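Side-chain contacts in ORF10 (Moritella marina, PDB 6RIW), which probably extends acyl chains by decarboxylative condensation, this piece being the ketosynthase-chain length factor didomain of a polyunsaturated fatty acid synthase: residues 309-314 / 347-352; 340-345 / 436-441. One frame throughout, in Å; residues are numbered along the deposited sequence.

Contact 1 of 2, residues 309-314 / 347-352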
ATOM      1  N   LEU A 309      -4.272   4.205 -24.481  1.00 23.12           N
ATOM      2  CA  LEU A 309      -3.098   3.339 -24.541  1.00 21.41           C
ATOM      3  C   LEU A 309      -3.355   1.990 -23.873  1.00 19.98           C
ATOM      4  O   LEU A 309      -2.973   0.947 -24.412  1.00 20.04           O
ATOM      5  CB  LEU A 309      -1.895   4.034 -23.910  1.00 21.19           C
ATOM      6  CG  LEU A 309      -0.605   3.208 -23.830  1.00 20.85           C
ATOM      7  CD1 LEU A 309      -0.042   2.837 -25.228  1.00 24.57           C
ATOM      8  CD2 LEU A 309       0.443   3.942 -22.994  1.00 22.51           C
ATOM      9  N   VAL A 310      -3.989   1.977 -22.696  1.00 20.46           N
ATOM     10  CA  VAL A 310      -4.194   0.682 -22.043  1.00 19.40           C
ATOM     11  C   VAL A 310      -5.165  -0.188 -22.847  1.00 20.58           C
ATOM     12  O   VAL A 310      -5.021  -1.418 -22.875  1.00 18.78           O
ATOM     13  CB  VAL A 310      -4.641   0.853 -20.573  1.00 22.76           C
ATOM     14  CG1 VAL A 310      -6.139   1.110 -20.454  1.00 22.84           C
ATOM     15  CG2 VAL A 310      -4.261  -0.381 -19.772  1.00 18.76           C
ATOM     16  N   TYR A 311      -6.142   0.420 -23.533  1.00 20.10           N
ATOM     17  CA  TYR A 311      -7.007  -0.353 -24.424  1.00 19.84           C
ATOM     18  C   TYR A 311      -6.193  -1.008 -25.531  1.00 19.58           C
ATOM     19  O   TYR A 311      -6.362  -2.194 -25.820  1.00 18.14           O
ATOM     20  CB  TYR A 311      -8.082   0.530 -25.065  1.00 22.17           C
ATOM     21  CG  TYR A 311      -9.067   1.184 -24.141  1.00 22.24           C
ATOM     22  CD1 TYR A 311      -9.548   0.539 -23.010  1.00 23.55           C
ATOM     23  CD2 TYR A 311      -9.534   2.453 -24.422  1.00 23.57           C
ATOM     24  CE1 TYR A 311     -10.468   1.163 -22.173  1.00 25.32           C
ATOM     25  CE2 TYR A 311     -10.445   3.073 -23.620  1.00 23.91           C
ATOM     26  CZ  TYR A 311     -10.915   2.434 -22.495  1.00 26.58           C
ATOM     27  OH  TYR A 311     -11.808   3.101 -21.696  1.00 25.57           O
ATOM     28  N   GLU A 312      -5.339  -0.226 -26.194  1.00 20.25           N
ATOM     29  CA  GLU A 312      -4.520  -0.765 -27.271  1.00 22.38           C
ATOM     30  C   GLU A 312      -3.679  -1.928 -26.771  1.00 22.01           C
ATOM     31  O   GLU A 312      -3.679  -3.009 -27.372  1.00 20.95           O
ATOM     32  CB  GLU A 312      -3.629   0.330 -27.858  1.00 23.73           C
ATOM     33  CG  GLU A 312      -4.413   1.421 -28.562  1.00 24.44           C
ATOM     34  CD  GLU A 312      -3.591   2.662 -28.836  1.00 31.15           C
ATOM     35  OE1 GLU A 312      -2.472   2.771 -28.292  1.00 29.76           O
ATOM     36  OE2 GLU A 312      -4.067   3.533 -29.602  1.00 34.24           O
ATOM     37  N   ARG A 313      -3.006  -1.740 -25.626  1.00 20.85           N
ATOM     38  CA  ARG A 313      -2.143  -2.784 -25.081  1.00 21.39           C
ATOM     39  C   ARG A 313      -2.935  -4.013 -24.669  1.00 20.25           C
ATOM     40  O   ARG A 313      -2.434  -5.131 -24.795  1.00 20.44           O
ATOM     41  CB  ARG A 313      -1.345  -2.239 -23.880  1.00 18.88           C
ATOM     42  CG  ARG A 313      -0.283  -1.222 -24.232  1.00 22.40           C
ATOM     43  CD  ARG A 313       0.460  -0.770 -22.967  1.00 20.62           C
ATOM     44  NE  ARG A 313       1.615   0.073 -23.247  1.00 23.42           N
ATOM     45  CZ  ARG A 313       2.232   0.800 -22.316  1.00 23.60           C
ATOM     46  NH1 ARG A 313       1.789   0.768 -21.058  1.00 22.70           N
ATOM     47  NH2 ARG A 313       3.276   1.551 -22.631  1.00 20.40           N
ATOM     48  N   ALA A 314      -4.175  -3.835 -24.197  1.00 17.31           N
ATOM     49  CA  ALA A 314      -4.947  -4.966 -23.689  1.00 17.88           C
ATOM     50  C   ALA A 314      -5.437  -5.869 -24.813  1.00 21.76           C
ATOM     51  O   ALA A 314      -5.365  -7.101 -24.705  1.00 20.74           O
ATOM     52  CB  ALA A 314      -6.142  -4.471 -22.865  1.00 21.68           C
ATOM     53  N   GLU A 347     -14.789   6.222 -26.928  1.00 23.03           N
ATOM     54  CA  GLU A 347     -15.196   6.668 -28.259  1.00 25.50           C
ATOM     55  C   GLU A 347     -14.006   6.650 -29.210  1.00 23.33           C
ATOM     56  O   GLU A 347     -14.083   6.098 -30.316  1.00 25.29           O
ATOM     57  CB  GLU A 347     -15.801   8.070 -28.173  1.00 25.32           C
ATOM     58  CG  GLU A 347     -15.884   8.797 -29.517  1.00 28.92           C
ATOM     59  CD  GLU A 347     -16.300  10.235 -29.351  1.00 32.06           C
ATOM     60  OE1 GLU A 347     -17.499  10.471 -29.079  1.00 33.93           O
ATOM     61  OE2 GLU A 347     -15.427  11.125 -29.471  1.00 35.18           O
ATOM     62  N   THR A 348     -12.877   7.209 -28.766  1.00 25.82           N
ATOM     63  CA  THR A 348     -11.680   7.244 -29.599  1.00 26.03           C
ATOM     64  C   THR A 348     -11.271   5.848 -30.050  1.00 29.00           C
ATOM     65  O   THR A 348     -10.973   5.631 -31.229  1.00 26.48           O
ATOM     66  CB  THR A 348     -10.546   7.909 -28.831  1.00 26.11           C
ATOM     67  OG1 THR A 348     -10.898   9.271 -28.565  1.00 27.49           O
ATOM     68  CG2 THR A 348      -9.245   7.840 -29.619  1.00 26.93           C
ATOM     69  N   PHE A 349     -11.276   4.881 -29.130  1.00 23.58           N
ATOM     70  CA  PHE A 349     -10.728   3.558 -29.424  1.00 26.10           C
ATOM     71  C   PHE A 349     -11.705   2.698 -30.214  1.00 25.43           C
ATOM     72  O   PHE A 349     -11.350   2.155 -31.266  1.00 25.27           O
ATOM     73  CB  PHE A 349     -10.339   2.858 -28.116  1.00 25.13           C
ATOM     74  CG  PHE A 349      -9.719   1.504 -28.309  1.00 26.06           C
ATOM     75  CD1 PHE A 349      -8.438   1.376 -28.843  1.00 27.22           C
ATOM     76  CD2 PHE A 349     -10.409   0.360 -27.956  1.00 24.17           C
ATOM     77  CE1 PHE A 349      -7.869   0.125 -29.020  1.00 24.14           C
ATOM     78  CE2 PHE A 349      -9.845  -0.884 -28.126  1.00 24.79           C
ATOM     79  CZ  PHE A 349      -8.567  -1.001 -28.654  1.00 23.22           C
ATOM     80  N   PHE A 350     -12.939   2.546 -29.726  1.00 25.79           N
ATOM     81  CA  PHE A 350     -13.846   1.597 -30.365  1.00 26.47           C
ATOM     82  C   PHE A 350     -14.442   2.121 -31.670  1.00 30.38           C
ATOM     83  O   PHE A 350     -14.902   1.316 -32.493  1.00 30.72           O
ATOM     84  CB  PHE A 350     -14.954   1.190 -29.399  1.00 26.04           C
ATOM     85  CG  PHE A 350     -14.476   0.250 -28.330  1.00 28.45           C
ATOM     86  CD1 PHE A 350     -14.282  -1.090 -28.615  1.00 28.24           C
ATOM     87  CD2 PHE A 350     -14.177   0.722 -27.058  1.00 29.39           C
ATOM     88  CE1 PHE A 350     -13.836  -1.959 -27.643  1.00 31.37           C
ATOM     89  CE2 PHE A 350     -13.709  -0.142 -26.082  1.00 26.33           C
ATOM     90  CZ  PHE A 350     -13.540  -1.480 -26.374  1.00 27.86           C
ATOM     91  N   SER A 351     -14.429   3.432 -31.896  1.00 29.69           N
ATOM     92  CA  SER A 351     -14.881   3.920 -33.195  1.00 29.15           C
ATOM     93  C   SER A 351     -13.951   3.485 -34.325  1.00 33.78           C
ATOM     94  O   SER A 351     -14.391   3.423 -35.479  1.00 32.16           O
ATOM     95  CB  SER A 351     -15.045   5.441 -33.161  1.00 30.33           C
ATOM     96  OG  SER A 351     -13.805   6.106 -33.102  1.00 29.22           O
ATOM     97  N   ARG A 352     -12.696   3.129 -34.012  1.00 30.71           N
ATOM     98  CA  ARG A 352     -11.767   2.639 -35.032  1.00 32.90           C
ATOM     99  C   ARG A 352     -12.247   1.343 -35.669  1.00 33.38           C
ATOM    100  O   ARG A 352     -11.844   1.019 -36.794  1.00 35.61           O
ATOM    101  CB  ARG A 352     -10.375   2.410 -34.426  1.00 30.01           C
ATOM    102  CG  ARG A 352      -9.716   3.648 -33.881  1.00 29.76           C
ATOM    103  CD  ARG A 352      -8.485   3.306 -33.030  1.00 31.70           C
ATOM    104  NE  ARG A 352      -7.894   4.525 -32.481  1.00 28.53           N
ATOM    105  CZ  ARG A 352      -6.860   4.557 -31.647  1.00 31.83           C
ATOM    106  NH1 ARG A 352      -6.280   3.425 -31.256  1.00 30.44           N
ATOM    107  NH2 ARG A 352      -6.400   5.722 -31.221  1.00 27.76           N
TER
HETATM  108  O   HOH W   1      -3.936   6.198 -29.889  1.00 34.18           O

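Contact 2 of 2, residues 340-345 / 436-441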
ATOM      1  N   ASN A 340     -16.796  11.771 -18.247  1.00 26.78           N
ATOM      2  CA  ASN A 340     -16.673  12.274 -19.617  1.00 27.92           C
ATOM      3  C   ASN A 340     -15.350  11.862 -20.257  1.00 27.69           C
ATOM      4  O   ASN A 340     -15.305  11.567 -21.460  1.00 25.52           O
ATOM      5  CB  ASN A 340     -16.817  13.798 -19.637  1.00 27.69           C
ATOM      6  CG  ASN A 340     -18.246  14.253 -19.370  1.00 30.59           C
ATOM      7  OD1 ASN A 340     -19.094  14.185 -20.249  1.00 32.37           O
ATOM      8  ND2 ASN A 340     -18.516  14.704 -18.146  1.00 33.85           N
ATOM      9  N   VAL A 341     -14.259  11.852 -19.483  1.00 27.27           N
ATOM     10  CA  VAL A 341     -12.976  11.428 -20.042  1.00 25.05           C
ATOM     11  C   VAL A 341     -13.026   9.962 -20.454  1.00 25.34           C
ATOM     12  O   VAL A 341     -12.543   9.595 -21.532  1.00 26.44           O
ATOM     13  CB  VAL A 341     -11.822  11.704 -19.059  1.00 29.24           C
ATOM     14  CG1 VAL A 341     -10.537  11.033 -19.555  1.00 24.05           C
ATOM     15  CG2 VAL A 341     -11.580  13.200 -18.920  1.00 27.28           C
ATOM     16  N   GLU A 342     -13.604   9.095 -19.610  1.00 23.89           N
ATOM     17  CA  GLU A 342     -13.686   7.682 -19.964  1.00 24.19           C
ATOM     18  C   GLU A 342     -14.560   7.471 -21.198  1.00 26.00           C
ATOM     19  O   GLU A 342     -14.260   6.616 -22.044  1.00 24.84           O
ATOM     20  CB  GLU A 342     -14.216   6.850 -18.787  1.00 24.31           C
ATOM     21  CG  GLU A 342     -14.408   5.355 -19.139  1.00 26.46           C
ATOM     22  CD  GLU A 342     -14.719   4.456 -17.929  1.00 27.62           C
ATOM     23  OE1 GLU A 342     -15.221   4.974 -16.903  1.00 28.71           O
ATOM     24  OE2 GLU A 342     -14.453   3.232 -18.010  1.00 26.06           O
ATOM     25  N   LEU A 343     -15.652   8.239 -21.323  1.00 24.29           N
ATOM     26  CA  LEU A 343     -16.489   8.113 -22.516  1.00 25.03           C
ATOM     27  C   LEU A 343     -15.738   8.583 -23.759  1.00 23.97           C
ATOM     28  O   LEU A 343     -15.894   8.002 -24.838  1.00 28.07           O
ATOM     29  CB  LEU A 343     -17.791   8.898 -22.341  1.00 23.33           C
ATOM     30  CG  LEU A 343     -18.832   8.236 -21.436  1.00 27.34           C
ATOM     31  CD1 LEU A 343     -19.928   9.224 -21.007  1.00 27.16           C
ATOM     32  CD2 LEU A 343     -19.424   7.018 -22.133  1.00 28.32           C
ATOM     33  N   ARG A 344     -14.908   9.614 -23.620  1.00 24.06           N
ATOM     34  CA  ARG A 344     -14.099  10.060 -24.751  1.00 26.63           C
ATOM     35  C   ARG A 344     -13.086   8.999 -25.149  1.00 26.07           C
ATOM     36  O   ARG A 344     -12.921   8.704 -26.343  1.00 22.85           O
ATOM     37  CB  ARG A 344     -13.400  11.375 -24.407  1.00 27.28           C
ATOM     38  CG  ARG A 344     -12.355  11.819 -25.432  1.00 29.40           C
ATOM     39  CD  ARG A 344     -11.822  13.201 -25.131  1.00 33.22           C
ATOM     40  NE  ARG A 344     -10.845  13.658 -26.126  1.00 40.89           N
ATOM     41  CZ  ARG A 344      -9.949  14.626 -25.916  1.00 45.07           C
ATOM     42  NH1 ARG A 344      -9.895  15.250 -24.746  1.00 47.74           N
ATOM     43  NH2 ARG A 344      -9.095  14.969 -26.873  1.00 53.83           N
ATOM     44  N   SER A 345     -12.395   8.418 -24.157  1.00 21.50           N
ATOM     45  CA  SER A 345     -11.417   7.368 -24.420  1.00 24.85           C
ATOM     46  C   SER A 345     -12.046   6.204 -25.161  1.00 22.03           C
ATOM     47  O   SER A 345     -11.480   5.692 -26.131  1.00 22.50           O
ATOM     48  CB  SER A 345     -10.817   6.877 -23.099  1.00 21.55           C
ATOM     49  OG  SER A 345     -10.080   7.912 -22.494  1.00 22.08           O
ATOM     50  N   SER A 436     -12.584  -2.017 -17.060  1.00 17.12           N
ATOM     51  CA  SER A 436     -11.657  -0.898 -16.966  1.00 20.89           C
ATOM     52  C   SER A 436     -11.627  -0.353 -15.544  1.00 21.48           C
ATOM     53  O   SER A 436     -12.671  -0.233 -14.890  1.00 20.04           O
ATOM     54  CB  SER A 436     -12.029   0.237 -17.951  1.00 24.89           C
ATOM     55  OG  SER A 436     -12.260  -0.266 -19.259  1.00 23.57           O
ATOM     56  N   VAL A 437     -10.428  -0.024 -15.062  1.00 21.46           N
ATOM     57  CA  VAL A 437     -10.280   0.724 -13.816  1.00 19.36           C
ATOM     58  C   VAL A 437      -9.189   1.768 -14.018  1.00 24.01           C
ATOM     59  O   VAL A 437      -8.108   1.455 -14.535  1.00 22.37           O
ATOM     60  CB  VAL A 437      -9.979  -0.171 -12.588  1.00 20.78           C
ATOM     61  CG1 VAL A 437     -11.213  -0.950 -12.177  1.00 22.99           C
ATOM     62  CG2 VAL A 437      -8.832  -1.153 -12.880  1.00 21.24           C
ATOM     63  N   PHE A 438      -9.487   3.015 -13.640  1.00 20.86           N
ATOM     64  CA  PHE A 438      -8.585   4.152 -13.843  1.00 20.21           C
ATOM     65  C   PHE A 438      -8.377   4.874 -12.506  1.00 26.73           C
ATOM     66  O   PHE A 438      -9.180   5.730 -12.121  1.00 28.34           O
ATOM     67  CB  PHE A 438      -9.144   5.094 -14.906  1.00 23.68           C
ATOM     68  CG  PHE A 438      -9.465   4.422 -16.227  1.00 23.47           C
ATOM     69  CD1 PHE A 438      -8.562   3.553 -16.830  1.00 24.79           C
ATOM     70  CD2 PHE A 438     -10.667   4.680 -16.876  1.00 25.24           C
ATOM     71  CE1 PHE A 438      -8.845   2.953 -18.055  1.00 26.83           C
ATOM     72  CE2 PHE A 438     -10.962   4.090 -18.091  1.00 26.59           C
ATOM     73  CZ  PHE A 438     -10.057   3.219 -18.686  1.00 28.19           C
ATOM     74  N   GLY A 439      -7.285   4.548 -11.812  1.00 22.17           N
ATOM     75  CA  GLY A 439      -7.058   5.052 -10.477  1.00 22.06           C
ATOM     76  C   GLY A 439      -6.373   6.413 -10.418  1.00 24.32           C
ATOM     77  O   GLY A 439      -5.755   6.864 -11.386  1.00 20.74           O
ATOM     78  N   PHE A 440      -6.496   7.058  -9.251  1.00 21.89           N
ATOM     79  CA  PHE A 440      -5.748   8.274  -8.967  1.00 22.02           C
ATOM     80  C   PHE A 440      -4.255   8.045  -9.185  1.00 22.13           C
ATOM     81  O   PHE A 440      -3.721   6.962  -8.914  1.00 23.52           O
ATOM     82  CB  PHE A 440      -5.993   8.727  -7.517  1.00 22.25           C
ATOM     83  CG  PHE A 440      -7.441   8.995  -7.208  1.00 27.45           C
ATOM     84  CD1 PHE A 440      -8.187   9.833  -8.017  1.00 28.18           C
ATOM     85  CD2 PHE A 440      -8.058   8.407  -6.110  1.00 33.47           C
ATOM     86  CE1 PHE A 440      -9.533  10.083  -7.746  1.00 32.37           C
ATOM     87  CE2 PHE A 440      -9.417   8.648  -5.830  1.00 34.68           C
ATOM     88  CZ  PHE A 440     -10.147   9.484  -6.646  1.00 33.66           C
ATOM     89  N   GLY A 441      -3.571   9.078  -9.671  1.00 21.49           N
ATOM     90  CA  GLY A 441      -2.190   8.907 -10.069  1.00 21.39           C
ATOM     91  C   GLY A 441      -2.010   8.330 -11.454  1.00 21.84           C
ATOM     92  O   GLY A 441      -0.926   7.821 -11.776  1.00 21.18           O
TER
HETATM   93  O   HOH W   2     -13.630   1.921 -20.086  1.00 25.76           O

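Contact 1 of 2, residues 309-314 / 347-352
Tyr-311 and Phe-349 form the buried middle of this helix-to-helix contact. Tyr-311 CB sits over one face of the Phe-349 ring, 3.6 Å from its centroid and nearly along the ring normal. This is a CH-pi contact. The two ring planes are 36° apart. Phe-349 has CG anti to its backbone N (chi1 -178°), which carries the ring across to helix 304-318. Glu-312 CG packs obliquely on the same ring, 3.7 Å from Phe-349 CE1. Its carboxylate then runs on to Arg-352. Arg-352 NH1 donates to Glu-312 OE2 at 2.8 Å in a nearly straight bond (176°), the core of a salt bridge. The oxygen uses its anti lone pair and lies in the guanidinium plane. A water completes a ring of bonds. It donates to Glu-312 OE2 at 2.7 Å and accepts from Arg-352 NH2 at 2.8 Å.

Further out, Phe-349 CD2 covers a face of the Phe-350 ring, and Pro-322 touches Phe-349. The Tyr-311 ring makes an edge-to-face contact with His-446. Ser-351 OG and Ser-351 N both bond to Glu-347 O, from opposite faces of its plane, just before Arg-352 in the chain. The contact thus pairs a buried aromatic interior with a charged pair at the solvent side. The water-bridged salt bridge there is probably partly screened by solvent, while two bonds limit how the guanidinium can turn.

Contact 2 of 2, residues 340-345 / 436-441
The helix 340-345 and the strand 436-439 come nearest at Glu-342 and Phe-438, whose CA atoms are 8.7 Å apart, so side chains alone span the gap. With chi1 at 176° the Glu-342 chain leaves the helix opposite its own backbone N and stays extended, which brings the carboxylate beside Phe-438 and Ser-436. Its CG lies at the edge of the Phe-438 ring, in the ring plane. Farther along, Glu-342 OE2 is 3.6 Å from Phe-438 CE2, with carboxylate and ring planes 70° apart. A water joins the polar ends, 2.6 Å from Glu-342 OE2 and 2.7 Å from Ser-436 OG, which also bonds to His-446 ND1. The backbone grips the carboxylate too: Ala-332 N bonds to OE1 and His-331 N to OE2, and as His-331 matches in sequence an active-site histidine of ketosynthases, Glu-342 is probably a second-shell residue that fixes its loop. With a leucine here, those two amides would probably lose their acceptors and the water one of its partners. Around the contact, Phe-438 and Ser-436 touch Tyr-311 of helix 304-318, and the strand bonds to Glu-329 and Ala-445 of the adjoining strands.

In the fold
Contacts 1 and 2 lie next to each other in the ketosynthase half, with centres 12 Å apart. Helix 336-350 serves both, leaning on helix 304-318 in contact 1 and on strand 432-439 in contact 2. Tyr-311 ties them together. Its OH is 3.5 Å from Phe-438 CZ, and its CE1 is 3.7 Å from Ser-436 OG. His-446 also meets both, through Tyr-311 and Ser-436. Contacts 1 and 2 both lie away from the magnesium site at Met-1 and Lys-286. Contact 2 reaches the probable active site through the bonds of Glu-342 to the backbone at His-331 and Ala-332. Farther along segment 436-441, Phe-440 touches Cys-196, the likely nucleophile by family resemblance.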